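PDB 4GPS: decapping and exoribonuclease protein 1 from Kluyveromyces lactis, which removes NAD caps and entire m7G cap structures from the 5' ends of RNAs and degrades RNA in the 5'-3' direction, using divalent metal ions. Local coordinates for residues Gln386-Leu391 and Leu410-Ala415. Residues are numbered along the deposited sequence; the frame is centred on the assembly and turned at random.
Sequences QNLLLL and LSISPA
The backbone N of Leu-391 donates a 2.9 Å hydrogen bond to the O of Asn-387. This helical turn sets both residues, with Leu-388, on the side that meets Ile-412. No hydrogen bond joins 386-391 to 410-415; the contact is made by hydrocarbon groups. Ile-412 reaches out from its strand with both branches. The CG2 methyl is the short branch; Ile-412 CG2 meets Leu-391 CD1 at 3.5 Å. Ile-412 CG2 also lies 3.8 Å from Leu-388 CD2, so it sits against two leucines about one helical turn apart. The longer branch is fully extended (chi2 -178°), which carries Ile-412 CD1 away from the strand and toward the helix. There Ile-412 CD1 comes within 4.0 Å of Leu-388 CD2. Ile-412 CD1 also touches Asn-387 CB at 4.2 Å, loosely. The side chains of Leu-388 and Ile-412 cross at about a right angle, whereas Leu-391 meets Ile-412 at a slant. Asn-387 offers Ile-412 its aliphatic base, while its ND2 is hydrogen-bonded back to Val-383 O in the preceding turn. With only the CB of an alanine at Ile-412, Leu-388 CD2 would probably lose its methyl partners and a gap would be likely between helix and strand. Phe-400 on the adjoining strand 399-404 also touches Leu-388, Leu-391 and Ile-412. Leu-60 of strand 60-63 touches Asn-387 and Ile-412. The axes of helix segment 386-391 and strand segment 410-414 approach to 10.1 Å, and their directions differ by 23°. This is the near-parallel packing of an alpha helix on a beta sheet. Here, within the RAI1-like PD-(D/E)XK nuclease fold and away from the metal site, helix 370-393 lies over strand 409-414, which pairs antiparallel with 60-63 and 399-404.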
loop_
_atom_site.group_PDB
_atom_site.type_symbol
_atom_site.label_atom_id
_atom_site.label_comp_id
_atom_site.label_asym_id
_atom_site.label_seq_id
_atom_site.Cartn_x
_atom_site.Cartn_y
_atom_site.Cartn_z
ATOM N N GLN A 386 -4.596 -17.497 -13.209
ATOM C CA GLN A 386 -4.961 -18.498 -14.207
ATOM C C GLN A 386 -4.160 -18.341 -15.500
ATOM O O GLN A 386 -3.635 -19.319 -16.046
ATOM C CB GLN A 386 -6.471 -18.422 -14.521
ATOM C CG GLN A 386 -7.358 -19.086 -13.455
ATOM C CD GLN A 386 -6.977 -20.550 -13.205
ATOM O OE1 GLN A 386 -7.320 -21.435 -13.996
ATOM N NE2 GLN A 386 -6.240 -20.805 -12.113
ATOM N N ASN A 387 -4.048 -17.101 -15.969
ATOM C CA ASN A 387 -3.341 -16.843 -17.194
ATOM C C ASN A 387 -1.812 -16.897 -17.112
ATOM O O ASN A 387 -1.155 -17.373 -18.057
ATOM C CB ASN A 387 -3.841 -15.526 -17.793
ATOM C CG ASN A 387 -5.203 -15.684 -18.457
ATOM O OD1 ASN A 387 -5.337 -16.402 -19.442
ATOM N ND2 ASN A 387 -6.213 -15.026 -17.919
ATOM N N LEU A 388 -1.216 -16.442 -16.014
ATOM C CA LEU A 388 0.241 -16.545 -15.980
ATOM C C LEU A 388 0.612 -18.017 -15.865
ATOM O O LEU A 388 1.623 -18.441 -16.427
ATOM C CB LEU A 388 0.860 -15.740 -14.832
ATOM C CG LEU A 388 0.766 -14.240 -15.091
ATOM C CD1 LEU A 388 0.981 -13.473 -13.835
ATOM C CD2 LEU A 388 1.780 -13.857 -16.122
ATOM N N LEU A 389 -0.203 -18.809 -15.165
ATOM C CA LEU A 389 0.123 -20.225 -15.036
ATOM C C LEU A 389 -0.077 -20.933 -16.372
ATOM O O LEU A 389 0.754 -21.741 -16.778
ATOM C CB LEU A 389 -0.728 -20.898 -13.964
ATOM C CG LEU A 389 -0.423 -20.438 -12.544
ATOM C CD1 LEU A 389 -1.252 -21.260 -11.592
ATOM C CD2 LEU A 389 1.069 -20.581 -12.250
ATOM N N LEU A 390 -1.176 -20.623 -17.054
ATOM C CA LEU A 390 -1.447 -21.229 -18.336
ATOM C C LEU A 390 -0.307 -20.928 -19.325
ATOM O O LEU A 390 0.240 -21.840 -19.947
ATOM C CB LEU A 390 -2.773 -20.713 -18.889
ATOM C CG LEU A 390 -3.128 -21.298 -20.255
ATOM C CD1 LEU A 390 -3.147 -22.807 -20.111
ATOM C CD2 LEU A 390 -4.480 -20.783 -20.752
ATOM N N LEU A 391 0.058 -19.652 -19.456
ATOM C CA LEU A 391 1.120 -19.256 -20.380
ATOM C C LEU A 391 2.489 -19.830 -20.051
ATOM O O LEU A 391 3.247 -20.127 -20.952
ATOM C CB LEU A 391 1.251 -17.732 -20.447
ATOM C CG LEU A 391 0.165 -16.937 -21.165
ATOM C CD1 LEU A 391 0.474 -15.464 -21.087
ATOM C CD2 LEU A 391 0.074 -17.393 -22.607
ATOM N N LEU A 410 -6.065 -6.144 -20.187
ATOM C CA LEU A 410 -4.876 -6.815 -19.693
ATOM C C LEU A 410 -4.024 -7.388 -20.827
ATOM O O LEU A 410 -4.545 -8.070 -21.693
ATOM C CB LEU A 410 -5.298 -7.962 -18.741
ATOM C CG LEU A 410 -4.232 -9.019 -18.414
ATOM C CD1 LEU A 410 -3.142 -8.351 -17.590
ATOM C CD2 LEU A 410 -4.839 -10.211 -17.677
ATOM N N SER A 411 -2.720 -7.114 -20.807
ATOM C CA SER A 411 -1.769 -7.633 -21.807
ATOM C C SER A 411 -0.604 -8.396 -21.172
ATOM O O SER A 411 0.098 -7.853 -20.324
ATOM C CB SER A 411 -1.180 -6.503 -22.643
ATOM O OG SER A 411 -2.019 -6.226 -23.729
ATOM N N ILE A 412 -0.399 -9.642 -21.593
ATOM C CA ILE A 412 0.690 -10.470 -21.075
ATOM C C ILE A 412 1.536 -11.046 -22.223
ATOM O O ILE A 412 1.038 -11.742 -23.102
ATOM C CB ILE A 412 0.172 -11.662 -20.229
ATOM C CG1 ILE A 412 -0.736 -11.164 -19.109
ATOM C CG2 ILE A 412 1.346 -12.387 -19.592
ATOM C CD1 ILE A 412 -1.255 -12.266 -18.179
ATOM N N SER A 413 2.823 -10.748 -22.223
ATOM C CA SER A 413 3.717 -11.256 -23.253
ATOM C C SER A 413 5.001 -11.653 -22.546
ATOM O O SER A 413 5.399 -11.030 -21.558
ATOM C CB SER A 413 3.985 -10.185 -24.298
ATOM O OG SER A 413 4.264 -8.973 -23.648
ATOM N N PRO A 414 5.670 -12.691 -23.047
ATOM C CA PRO A 414 6.911 -13.158 -22.423
ATOM C C PRO A 414 8.061 -12.173 -22.528
ATOM O O PRO A 414 8.202 -11.489 -23.532
ATOM C CB PRO A 414 7.188 -14.470 -23.159
ATOM C CG PRO A 414 6.687 -14.185 -24.533
ATOM C CD PRO A 414 5.398 -13.406 -24.308
ATOM N N ALA A 415 8.853 -12.084 -21.465
ATOM C CA ALA A 415 10.025 -11.214 -21.441
ATOM C C ALA A 415 11.225 -12.145 -21.638
ATOM O O ALA A 415 11.146 -13.326 -21.312
ATOM C CB ALA A 415 10.117 -10.509 -20.121
#